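Local coordinates for protein putative cytochrome P450 YjiB (Bacillus subtilis subsp. subtilis, PDB 4RM4) that probably acts as a heme-thiolate monooxygenase of the cytochrome P450 family, using its heme iron to insert oxygen into organic substrates, at residues Y30-R34 with A315-E321; Y53-K57 with N337-A341; P287-A293 with D308-V314. Residue numbers count along the deposited sequence, not the author numbering.

How the contacts relate
All three contacts lie on one side of the chain's centre, joined by helix 314-317. Contact 3 is a backbone-paired strand couple, partly buried: one face meets the heme propionate, while Arg290 on the other is exposed. Its second strand leads through Phe313 into helix 314-317, which supplies the start of segment 315-321 in contact 1, Ala315 N bonding back to Pro287 O of contact 3. Contact 1 is polar: a buried arginine meets a buried serine and an exposed glutamate. Contact 2, also buried, is chiefly apolar around Ile340, with one tyrosine bond to a carbonyl. Bonds from Asp320 OD2 to Tyr53 N and Asn318 OD1 to Ile340 N tie contacts 1 and 2, and Val56 packs on Val314 of contact 3.

Contact 1: residues Y30-R34 with A315-E321; sequences YESMR and ASANRDE
This is a mostly buried helix-to-turn contact, in which the N-terminal helix 27-36 of the P450 fold (helix A) packs on the short helix 314-317 (K') and the turn behind it. Residues 30-34 are helical, with Arg34 N bonded to Tyr30 O. Ala315 to Ala317 are helical too, and a type I turn from Ala317 to Asp320 (Asp320 N to Ala317 O 3.1 Å) brings Glu321 round to the helix. CA atoms are nearest for Tyr30 and Ser316 (5.5 Å) and for Arg34 and Asp320 (7.6 Å), so the partners lie one helical turn apart. Tyr30 (chi1 m) meets two small residues: its CE1 is 3.6 Å from Ala315 CB, and Ser316 CB makes an off-centre CH-pi contact, 4.2 Å from the ring centroid. Arg34, long enough to span the gap, bends through m, t, m, so that Asp320 N and Arg319 O lie over one guanidinium face. Its NH2 donates to Ser316 OG at 3.1 Å, an oxygen also bonded to Phe51 O. Glu321 (m, p), which is exposed, forms the salt bridge, its OE1 3.2 Å from Arg34 NE and its OE2 3.2 Å from Arg34 NH1.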
loop_
_atom_site.group_PDB
_atom_site.type_symbol
_atom_site.label_atom_id
_atom_site.label_comp_id
_atom_site.label_asym_id
_atom_site.label_seq_id
_atom_site.Cartn_x
_atom_site.Cartn_y
_atom_site.Cartn_z
ATOM N N TYR A 30 -0.997 15.146 13.649
ATOM C CA TYR A 30 -1.075 13.889 14.386
ATOM C C TYR A 30 -0.505 14.081 15.799
ATOM O O TYR A 30 -1.087 13.632 16.779
ATOM C CB TYR A 30 -0.251 12.794 13.695
ATOM C CG TYR A 30 -0.730 12.339 12.322
ATOM C CD1 TYR A 30 0.171 11.815 11.397
ATOM C CD2 TYR A 30 -2.071 12.396 11.969
ATOM C CE1 TYR A 30 -0.246 11.385 10.143
ATOM C CE2 TYR A 30 -2.502 11.960 10.722
ATOM C CZ TYR A 30 -1.580 11.460 9.814
ATOM O OH TYR A 30 -1.986 11.024 8.576
ATOM N N GLU A 31 0.662 14.714 15.886
ATOM C CA GLU A 31 1.315 14.904 17.178
ATOM C C GLU A 31 0.434 15.699 18.136
ATOM O O GLU A 31 0.355 15.377 19.322
ATOM C CB GLU A 31 2.689 15.575 17.041
ATOM C CG GLU A 31 3.374 15.806 18.398
ATOM C CD GLU A 31 4.877 15.922 18.282
ATOM O OE1 GLU A 31 5.378 16.093 17.149
ATOM O OE2 GLU A 31 5.562 15.843 19.327
ATOM N N SER A 32 -0.252 16.712 17.612
ATOM C CA SER A 32 -1.151 17.510 18.435
ATOM C C SER A 32 -2.357 16.688 18.921
ATOM O O SER A 32 -2.770 16.813 20.072
ATOM C CB SER A 32 -1.592 18.777 17.699
ATOM O OG SER A 32 -2.589 18.503 16.744
ATOM N N MET A 33 -2.906 15.833 18.059
ATOM C CA MET A 33 -4.021 14.968 18.460
ATOM C C MET A 33 -3.597 13.907 19.476
ATOM O O MET A 33 -4.305 13.651 20.439
ATOM C CB MET A 33 -4.675 14.307 17.235
ATOM C CG MET A 33 -5.119 15.300 16.180
ATOM S SD MET A 33 -6.521 16.332 16.675
ATOM C CE MET A 33 -7.835 15.107 16.730
ATOM N N ARG A 34 -2.453 13.269 19.262
ATOM C CA ARG A 34 -1.992 12.286 20.240
ATOM C C ARG A 34 -1.916 12.915 21.629
ATOM O O ARG A 34 -2.272 12.287 22.642
ATOM C CB ARG A 34 -0.630 11.722 19.852
ATOM C CG ARG A 34 -0.678 10.793 18.655
ATOM C CD ARG A 34 0.588 9.961 18.586
ATOM N NE ARG A 34 1.823 10.757 18.504
ATOM C CZ ARG A 34 2.278 11.323 17.386
ATOM N NH1 ARG A 34 3.416 12.011 17.392
ATOM N NH2 ARG A 34 1.593 11.219 16.262
ATOM N N ALA A 315 -0.645 5.967 10.546
ATOM C CA ALA A 315 0.431 6.928 10.320
ATOM C C ALA A 315 0.810 7.634 11.608
ATOM O O ALA A 315 1.986 7.901 11.836
ATOM C CB ALA A 315 0.070 7.936 9.249
ATOM N N SER A 316 -0.187 7.935 12.441
ATOM C CA SER A 316 0.060 8.572 13.738
ATOM C C SER A 316 0.660 7.580 14.737
ATOM O O SER A 316 1.593 7.915 15.482
ATOM C CB SER A 316 -1.242 9.175 14.295
ATOM O OG SER A 316 -1.059 9.727 15.602
ATOM N N ALA A 317 0.114 6.364 14.765
ATOM C CA ALA A 317 0.636 5.301 15.625
ATOM C C ALA A 317 2.142 5.120 15.454
ATOM O O ALA A 317 2.887 4.929 16.423
ATOM C CB ALA A 317 -0.081 3.999 15.328
ATOM N N ASN A 318 2.576 5.210 14.211
ATOM C CA ASN A 318 3.948 4.939 13.832
ATOM C C ASN A 318 4.908 6.047 14.297
ATOM O O ASN A 318 6.128 5.875 14.228
ATOM C CB ASN A 318 4.036 4.777 12.306
ATOM C CG ASN A 318 3.601 3.390 11.816
ATOM O OD1 ASN A 318 3.254 2.498 12.604
ATOM N ND2 ASN A 318 3.615 3.215 10.498
ATOM N N ARG A 319 4.352 7.167 14.766
ATOM C CA ARG A 319 5.139 8.296 15.280
ATOM C C ARG A 319 4.981 8.478 16.788
ATOM O O ARG A 319 5.470 9.463 17.361
ATOM C CB ARG A 319 4.719 9.612 14.605
ATOM C CG ARG A 319 4.834 9.661 13.090
ATOM C CD ARG A 319 6.283 9.529 12.692
ATOM N NE ARG A 319 6.581 9.921 11.314
ATOM C CZ ARG A 319 7.086 11.095 10.942
ATOM N NH1 ARG A 319 7.323 12.050 11.846
ATOM N NH2 ARG A 319 7.355 11.315 9.659
ATOM N N ASP A 320 4.266 7.558 17.422
ATOM C CA ASP A 320 3.890 7.695 18.821
ATOM C C ASP A 320 5.081 7.495 19.758
ATOM O O ASP A 320 5.684 6.428 19.790
ATOM C CB ASP A 320 2.762 6.723 19.158
ATOM C CG ASP A 320 2.226 6.914 20.557
ATOM O OD1 ASP A 320 2.856 7.675 21.342
ATOM O OD2 ASP A 320 1.183 6.301 20.872
ATOM N N GLU A 321 5.408 8.553 20.495
ATOM C CA GLU A 321 6.519 8.572 21.434
ATOM C C GLU A 321 6.414 7.486 22.513
ATOM O O GLU A 321 7.423 7.070 23.083
ATOM C CB GLU A 321 6.592 9.959 22.098
ATOM C CG GLU A 321 6.718 11.148 21.108
ATOM C CD GLU A 321 5.397 11.595 20.421
ATOM O OE1 GLU A 321 4.350 10.918 20.523
ATOM O OE2 GLU A 321 5.419 12.659 19.768
#

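Contact 2: residues Y53-K57 with N337-A341; sequences YDDVK and NPHIA. With HEM (protoporphyrin IX containing Fe), chain B.
Residues 53-57 form the first turn and a little more of helix 53-61, with Lys57 N bonded to Tyr53 O at 2.9 Å, while residues 337-341 are irregular. An inverse gamma turn centred on Pro338 (phi/psi -81/50) bends the loop, its His339 N to Asn337 O bond weak at 2.9 Å; the chain then extends at His339 (-65/161) and turns again at Ile340 (-117/38). The closest CA pair is Lys57 with Ile340, 7.4 Å apart, so side chains must fill the gap. Ile340 does most of this: with chi1 near 39° and chi2 t, it points its CD1 to 3.8 Å from Val56 CG1, 4.0 Å from Tyr53 CE1 and 4.1 Å from Lys57 CB, a branched apolar plug against a helix face that also packs on Ala317. The loop, part of the region called the meander in P450s, follows helix 314-317 (K') and leads to the cysteine loop before helix 352-369, where Cys349 is the probable axial ligand; Ala341 O already lies 3.3 Å from heme CMA. Tyr53 (chi1 t) is long enough to reach beyond Ile340, and its OH donates to Pro338 O at 2.8 Å, a carbonyl near the plane of the ring. The same hydroxyl accepts from Lys57 NZ at 3.0 Å, the lysine being fully extended with all chi angles t. On the other side of the loop, His339 directs its CB away from the helix; its ND1 accepts from Ala341 N at 3.0 Å, and its NE2 bonds to Glu277 of helix K (272-282).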
loop_
_atom_site.group_PDB
_atom_site.type_symbol
_atom_site.label_atom_id
_atom_site.label_comp_id
_atom_site.label_asym_id
_atom_site.label_seq_id
_atom_site.Cartn_x
_atom_site.Cartn_y
_atom_site.Cartn_z
ATOM N N TYR A 53 -0.614 4.771 19.398
ATOM C CA TYR A 53 -0.224 3.421 18.974
ATOM C C TYR A 53 -1.041 2.275 19.620
ATOM O O TYR A 53 -1.568 1.412 18.924
ATOM C CB TYR A 53 1.275 3.212 19.200
ATOM C CG TYR A 53 1.798 1.878 18.723
ATOM C CD1 TYR A 53 2.382 1.738 17.463
ATOM C CD2 TYR A 53 1.707 0.757 19.536
ATOM C CE1 TYR A 53 2.865 0.498 17.032
ATOM C CE2 TYR A 53 2.164 -0.465 19.118
ATOM C CZ TYR A 53 2.744 -0.597 17.872
ATOM O OH TYR A 53 3.208 -1.837 17.492
ATOM N N ASP A 54 -1.136 2.232 20.946
ATOM C CA ASP A 54 -1.887 1.136 21.564
ATOM C C ASP A 54 -3.364 1.115 21.143
ATOM O O ASP A 54 -3.944 0.053 20.892
ATOM C CB ASP A 54 -1.753 1.167 23.097
ATOM C CG ASP A 54 -0.334 0.890 23.566
ATOM O OD1 ASP A 54 0.472 0.361 22.769
ATOM O OD2 ASP A 54 -0.025 1.197 24.736
ATOM N N ASP A 55 -3.977 2.292 21.058
ATOM C CA ASP A 55 -5.374 2.381 20.664
ATOM C C ASP A 55 -5.563 1.965 19.204
ATOM O O ASP A 55 -6.441 1.148 18.887
ATOM C CB ASP A 55 -5.905 3.793 20.903
ATOM C CG ASP A 55 -5.895 4.174 22.371
ATOM O OD1 ASP A 55 -5.867 3.246 23.199
ATOM O OD2 ASP A 55 -5.923 5.384 22.690
ATOM N N VAL A 56 -4.738 2.520 18.328
ATOM C CA VAL A 56 -4.788 2.160 16.913
ATOM C C VAL A 56 -4.602 0.657 16.714
ATOM O O VAL A 56 -5.344 0.023 15.970
ATOM C CB VAL A 56 -3.724 2.912 16.083
ATOM C CG1 VAL A 56 -3.594 2.271 14.692
ATOM C CG2 VAL A 56 -4.080 4.383 15.960
ATOM N N LYS A 57 -3.609 0.074 17.379
ATOM C CA LYS A 57 -3.299 -1.340 17.157
ATOM C C LYS A 57 -4.439 -2.233 17.663
ATOM O O LYS A 57 -4.791 -3.239 17.030
ATOM C CB LYS A 57 -1.967 -1.708 17.820
ATOM C CG LYS A 57 -1.392 -3.025 17.330
ATOM C CD LYS A 57 0.019 -3.241 17.835
ATOM C CE LYS A 57 0.649 -4.482 17.214
ATOM N NZ LYS A 57 2.080 -4.571 17.620
ATOM N N ASN A 337 11.483 -2.687 15.046
ATOM C CA ASN A 337 10.668 -1.648 14.435
ATOM C C ASN A 337 9.246 -2.141 14.193
ATOM O O ASN A 337 8.894 -2.490 13.070
ATOM C CB ASN A 337 11.305 -1.215 13.112
ATOM C CG ASN A 337 10.791 0.133 12.636
ATOM O OD1 ASN A 337 9.786 0.633 13.135
ATOM N ND2 ASN A 337 11.486 0.725 11.679
ATOM N N PRO A 338 8.425 -2.171 15.254
ATOM C CA PRO A 338 7.056 -2.703 15.251
ATOM C C PRO A 338 6.028 -1.707 14.703
ATOM O O PRO A 338 4.985 -1.452 15.318
ATOM C CB PRO A 338 6.799 -2.963 16.736
ATOM C CG PRO A 338 7.602 -1.900 17.428
ATOM C CD PRO A 338 8.804 -1.633 16.570
ATOM N N HIS A 339 6.315 -1.151 13.536
ATOM C CA HIS A 339 5.355 -0.267 12.893
ATOM C C HIS A 339 4.100 -1.051 12.507
ATOM O O HIS A 339 4.106 -2.279 12.421
ATOM C CB HIS A 339 5.969 0.393 11.660
ATOM C CG HIS A 339 6.261 -0.560 10.545
ATOM N ND1 HIS A 339 5.272 -1.094 9.738
ATOM C CD2 HIS A 339 7.431 -1.072 10.099
ATOM C CE1 HIS A 339 5.826 -1.900 8.850
ATOM N NE2 HIS A 339 7.135 -1.899 9.042
ATOM N N ILE A 340 3.017 -0.343 12.271
ATOM C CA ILE A 340 1.829 -1.015 11.789
ATOM C C ILE A 340 1.433 -0.521 10.401
ATOM O O ILE A 340 0.267 -0.419 10.074
ATOM C CB ILE A 340 0.690 -0.980 12.818
ATOM C CG1 ILE A 340 0.617 0.366 13.537
ATOM C CG2 ILE A 340 0.934 -2.043 13.884
ATOM C CD1 ILE A 340 -0.351 0.332 14.712
ATOM N N ALA A 341 2.433 -0.270 9.562
ATOM C CA ALA A 341 2.148 0.222 8.219
ATOM C C ALA A 341 1.359 -0.788 7.397
ATOM O O ALA A 341 0.606 -0.404 6.499
ATOM C CB ALA A 341 3.424 0.584 7.513
HETATM C CHA HEM B . -4.169 -5.309 3.444
HETATM C CHB HEM B . -0.943 -1.705 3.499
HETATM C CHC HEM B . 0.982 -3.345 -0.669
HETATM C CHD HEM B . -2.555 -6.642 -0.991
HETATM C C1A HEM B . -3.439 -4.211 3.852
HETATM C C2A HEM B . -3.575 -3.506 5.111
HETATM C C3A HEM B . -2.684 -2.511 5.128
HETATM C C4A HEM B . -1.942 -2.558 3.890
HETATM C CMA HEM B . -2.468 -1.478 6.269
HETATM C CAA HEM B . -4.566 -3.845 6.251
HETATM C CBA HEM B . -5.950 -3.308 5.937
HETATM C CGA HEM B . -6.857 -3.365 7.146
HETATM O O1A HEM B . -8.005 -2.868 7.014
HETATM O O2A HEM B . -6.442 -3.888 8.212
HETATM C C1B HEM B . -0.139 -1.875 2.399
HETATM C C2B HEM B . 1.071 -1.122 2.128
HETATM C C3B HEM B . 1.584 -1.565 0.971
HETATM C C4B HEM B . 0.743 -2.629 0.477
HETATM C CMB HEM B . 1.622 -0.003 3.037
HETATM C CAB HEM B . 2.871 -1.133 0.232
HETATM C CBB HEM B . 3.846 -0.494 0.882
HETATM C C1C HEM B . 0.215 -4.396 -1.097
HETATM C C2C HEM B . 0.468 -5.222 -2.262
HETATM C C3C HEM B . -0.516 -6.128 -2.335
HETATM C C4C HEM B . -1.411 -5.907 -1.234
HETATM C CMC HEM B . 1.685 -5.035 -3.193
HETATM C CAC HEM B . -0.766 -7.250 -3.372
HETATM C CBC HEM B . -0.136 -7.344 -4.547
HETATM C C1D HEM B . -3.327 -6.574 0.147
HETATM C C2D HEM B . -4.492 -7.382 0.371
HETATM C C3D HEM B . -5.006 -6.976 1.758
HETATM C C4D HEM B . -4.087 -5.959 2.230
HETATM C CMD HEM B . -5.076 -8.435 -0.589
HETATM C CAD HEM B . -6.240 -7.554 2.492
HETATM C CBD HEM B . -5.764 -8.719 3.362
HETATM C CGD HEM B . -6.912 -9.254 4.186
HETATM O O1D HEM B . -6.781 -10.392 4.714
HETATM O O2D HEM B . -7.947 -8.544 4.279
HETATM N NA HEM B . -2.435 -3.592 3.131
HETATM N NB HEM B . -0.304 -2.777 1.360
HETATM N NC HEM B . -0.945 -4.836 -0.490
HETATM N ND HEM B . -3.116 -5.767 1.250
HETATM FE FE HEM B . -1.616 -4.340 1.401
HETATM O O HOH W 1 -3.024 -2.565 0.499
#

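Contact 3: residues P287-A293 with D308-V314; sequences PVLRRIA and DMVLAFV. With HEM (protoporphyrin IX containing Fe), chain B.
Asp308 O accepts from Ala293 N (3.1 Å), while the Asp308 carboxylate bonds to Trp48 of the adjoining strand 47-50. Strands 309-312 and 289-293 run antiparallel at 148°, their axes 4.7 Å apart at closest approach. Met309 forms a non-hydrogen-bonded pair with Ile292, and its flexible thioether packs CE 3.5 Å from Ile292 CD1. Val310 is hydrogen-bonded both ways to Arg291: Val310 N to Arg291 O 2.9 Å, Arg291 N to Val310 O 3.0 Å. Leu311, on the face of Met309, pairs with Arg290 without backbone bonds; its CD2 meets Arg290 CG at 3.5 Å, so the arginine's stem and a guanidinium face lie along the leucine. Ala312 returns to a hydrogen-bonded pair, with Leu289 (Ala312 N to Leu289 O 2.8 Å, Leu289 N to Ala312 O 3.0 Å), on the buried face shared with Val310, where Val60 of helix 53-61 touches it. Phe313, centre of an inverse gamma turn and N-cap of the next helix, takes Val288 CG2 over its ring face, 3.8 Å from the centroid. Val314 begins that helix, its CG1 3.9 Å from Leu289 CD1. On the Leu289 face Arg291 (m, m, t) turns its guanidinium to a heme propionate, NH1 to O1A 2.9 Å and NH2 to O2A 2.8 Å: the strand pair belongs to the mixed β-sheet of the P450 fold, supplying a propionate-binding arginine to the heme pocket.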
loop_
_atom_site.group_PDB
_atom_site.type_symbol
_atom_site.label_atom_id
_atom_site.label_comp_id
_atom_site.label_asym_id
_atom_site.label_seq_id
_atom_site.Cartn_x
_atom_site.Cartn_y
_atom_site.Cartn_z
ATOM N N PRO A 287 -2.295 5.752 5.530
ATOM C CA PRO A 287 -2.244 6.341 6.881
ATOM C C PRO A 287 -3.403 6.004 7.798
ATOM O O PRO A 287 -3.261 6.173 9.010
ATOM C CB PRO A 287 -2.254 7.851 6.604
ATOM C CG PRO A 287 -2.934 7.980 5.274
ATOM C CD PRO A 287 -2.453 6.782 4.484
ATOM N N VAL A 288 -4.532 5.562 7.242
ATOM C CA VAL A 288 -5.742 5.428 8.043
ATOM C C VAL A 288 -6.582 4.201 7.631
ATOM O O VAL A 288 -6.713 3.878 6.447
ATOM C CB VAL A 288 -6.555 6.771 8.015
ATOM C CG1 VAL A 288 -7.036 7.094 6.592
ATOM C CG2 VAL A 288 -7.717 6.733 8.991
ATOM N N LEU A 289 -7.130 3.499 8.620
ATOM C CA LEU A 289 -7.867 2.278 8.354
ATOM C C LEU A 289 -9.213 2.401 9.073
ATOM O O LEU A 289 -9.281 2.999 10.143
ATOM C CB LEU A 289 -7.077 1.078 8.879
ATOM C CG LEU A 289 -5.716 0.748 8.271
ATOM C CD1 LEU A 289 -5.104 -0.451 9.009
ATOM C CD2 LEU A 289 -5.830 0.436 6.776
ATOM N N ARG A 290 -10.273 1.876 8.465
ATOM C CA ARG A 290 -11.621 1.981 9.020
ATOM C C ARG A 290 -12.093 0.677 9.678
ATOM O O ARG A 290 -11.804 -0.418 9.200
ATOM C CB ARG A 290 -12.613 2.371 7.913
ATOM C CG ARG A 290 -12.313 3.688 7.203
ATOM C CD ARG A 290 -13.303 3.925 6.065
ATOM N NE ARG A 290 -13.057 5.184 5.367
ATOM C CZ ARG A 290 -13.697 6.320 5.624
ATOM N NH1 ARG A 290 -14.632 6.361 6.564
ATOM N NH2 ARG A 290 -13.406 7.418 4.938
ATOM N N ARG A 291 -12.809 0.809 10.790
ATOM C CA ARG A 291 -13.508 -0.315 11.402
ATOM C C ARG A 291 -14.891 0.124 11.863
ATOM O O ARG A 291 -15.174 1.320 11.996
ATOM C CB ARG A 291 -12.725 -0.877 12.599
ATOM C CG ARG A 291 -11.326 -1.432 12.263
ATOM C CD ARG A 291 -11.454 -2.760 11.543
ATOM N NE ARG A 291 -10.190 -3.479 11.400
ATOM C CZ ARG A 291 -9.357 -3.336 10.372
ATOM N NH1 ARG A 291 -9.643 -2.474 9.409
ATOM N NH2 ARG A 291 -8.232 -4.044 10.318
ATOM N N ILE A 292 -15.756 -0.853 12.102
ATOM C CA ILE A 292 -17.051 -0.596 12.717
ATOM C C ILE A 292 -17.098 -1.363 14.024
ATOM O O ILE A 292 -16.754 -2.537 14.060
ATOM C CB ILE A 292 -18.215 -1.053 11.809
ATOM C CG1 ILE A 292 -18.151 -0.335 10.472
ATOM C CG2 ILE A 292 -19.564 -0.779 12.472
ATOM C CD1 ILE A 292 -18.370 1.133 10.574
ATOM N N ALA A 293 -17.517 -0.689 15.092
ATOM C CA ALA A 293 -17.695 -1.332 16.389
ATOM C C ALA A 293 -18.840 -2.338 16.316
ATOM O O ALA A 293 -19.927 -1.987 15.890
ATOM C CB ALA A 293 -17.996 -0.284 17.439
ATOM N N ASP A 308 -20.742 2.339 15.512
ATOM C CA ASP A 308 -19.958 3.553 15.258
ATOM C C ASP A 308 -18.773 3.271 14.344
ATOM O O ASP A 308 -18.128 2.237 14.466
ATOM C CB ASP A 308 -19.426 4.140 16.561
ATOM C CG ASP A 308 -20.463 4.969 17.294
ATOM O OD1 ASP A 308 -21.654 4.920 16.918
ATOM O OD2 ASP A 308 -20.081 5.664 18.251
ATOM N N MET A 309 -18.479 4.207 13.447
ATOM C CA MET A 309 -17.321 4.085 12.572
ATOM C C MET A 309 -16.092 4.643 13.294
ATOM O O MET A 309 -16.188 5.630 14.013
ATOM C CB MET A 309 -17.564 4.850 11.276
ATOM C CG MET A 309 -16.325 5.054 10.427
ATOM S SD MET A 309 -16.072 3.710 9.277
ATOM C CE MET A 309 -17.629 3.716 8.394
ATOM N N VAL A 310 -14.949 3.975 13.134
ATOM C CA VAL A 310 -13.699 4.401 13.766
ATOM C C VAL A 310 -12.591 4.492 12.727
ATOM O O VAL A 310 -12.405 3.575 11.932
ATOM C CB VAL A 310 -13.239 3.397 14.844
ATOM C CG1 VAL A 310 -11.911 3.836 15.456
ATOM C CG2 VAL A 310 -14.316 3.234 15.926
ATOM N N LEU A 311 -11.875 5.611 12.723
ATOM C CA LEU A 311 -10.701 5.783 11.878
ATOM C C LEU A 311 -9.429 5.579 12.717
ATOM O O LEU A 311 -9.179 6.311 13.666
ATOM C CB LEU A 311 -10.709 7.172 11.238
ATOM C CG LEU A 311 -11.862 7.491 10.282
ATOM C CD1 LEU A 311 -11.779 8.954 9.853
ATOM C CD2 LEU A 311 -11.829 6.573 9.060
ATOM N N ALA A 312 -8.631 4.573 12.368
ATOM C CA ALA A 312 -7.423 4.266 13.125
ATOM C C ALA A 312 -6.228 4.743 12.303
ATOM O O ALA A 312 -5.929 4.182 11.256
ATOM C CB ALA A 312 -7.341 2.767 13.405
ATOM N N PHE A 313 -5.592 5.808 12.767
ATOM C CA PHE A 313 -4.473 6.432 12.067
ATOM C C PHE A 313 -3.138 5.736 12.296
ATOM O O PHE A 313 -2.381 6.101 13.187
ATOM C CB PHE A 313 -4.388 7.924 12.460
ATOM C CG PHE A 313 -5.456 8.759 11.822
ATOM C CD1 PHE A 313 -5.211 9.431 10.634
ATOM C CD2 PHE A 313 -6.725 8.842 12.383
ATOM C CE1 PHE A 313 -6.210 10.169 10.014
ATOM C CE2 PHE A 313 -7.724 9.587 11.774
ATOM C CZ PHE A 313 -7.473 10.248 10.595
ATOM N N VAL A 314 -2.860 4.711 11.496
ATOM C CA VAL A 314 -1.611 3.989 11.613
ATOM C C VAL A 314 -0.431 4.926 11.340
ATOM O O VAL A 314 0.643 4.747 11.895
ATOM C CB VAL A 314 -1.562 2.732 10.704
ATOM C CG1 VAL A 314 -2.613 1.691 11.146
ATOM C CG2 VAL A 314 -1.766 3.103 9.254
HETATM C CHA HEM B . -4.169 -5.309 3.444
HETATM C CHB HEM B . -0.943 -1.705 3.499
HETATM C CHC HEM B . 0.982 -3.345 -0.669
HETATM C CHD HEM B . -2.555 -6.642 -0.991
HETATM C C1A HEM B . -3.439 -4.211 3.852
HETATM C C2A HEM B . -3.575 -3.506 5.111
HETATM C C3A HEM B . -2.684 -2.511 5.128
HETATM C C4A HEM B . -1.942 -2.558 3.890
HETATM C CMA HEM B . -2.468 -1.478 6.269
HETATM C CAA HEM B . -4.566 -3.845 6.251
HETATM C CBA HEM B . -5.950 -3.308 5.937
HETATM C CGA HEM B . -6.857 -3.365 7.146
HETATM O O1A HEM B . -8.005 -2.868 7.014
HETATM O O2A HEM B . -6.442 -3.888 8.212
HETATM C C1B HEM B . -0.139 -1.875 2.399
HETATM C C2B HEM B . 1.071 -1.122 2.128
HETATM C C3B HEM B . 1.584 -1.565 0.971
HETATM C C4B HEM B . 0.743 -2.629 0.477
HETATM C CMB HEM B . 1.622 -0.003 3.037
HETATM C CAB HEM B . 2.871 -1.133 0.232
HETATM C CBB HEM B . 3.846 -0.494 0.882
HETATM C C1C HEM B . 0.215 -4.396 -1.097
HETATM C C2C HEM B . 0.468 -5.222 -2.262
HETATM C C3C HEM B . -0.516 -6.128 -2.335
HETATM C C4C HEM B . -1.411 -5.907 -1.234
HETATM C CMC HEM B . 1.685 -5.035 -3.193
HETATM C CAC HEM B . -0.766 -7.250 -3.372
HETATM C CBC HEM B . -0.136 -7.344 -4.547
HETATM C C1D HEM B . -3.327 -6.574 0.147
HETATM C C2D HEM B . -4.492 -7.382 0.371
HETATM C C3D HEM B . -5.006 -6.976 1.758
HETATM C C4D HEM B . -4.087 -5.959 2.230
HETATM C CMD HEM B . -5.076 -8.435 -0.589
HETATM C CAD HEM B . -6.240 -7.554 2.492
HETATM C CBD HEM B . -5.764 -8.719 3.362
HETATM C CGD HEM B . -6.912 -9.254 4.186
HETATM O O1D HEM B . -6.781 -10.392 4.714
HETATM O O2D HEM B . -7.947 -8.544 4.279
HETATM N NA HEM B . -2.435 -3.592 3.131
HETATM N NB HEM B . -0.304 -2.777 1.360
HETATM N NC HEM B . -0.945 -4.836 -0.490
HETATM N ND HEM B . -3.116 -5.767 1.250
HETATM FE FE HEM B . -1.616 -4.340 1.401
HETATM O O HOH W 1 -3.024 -2.565 0.499
#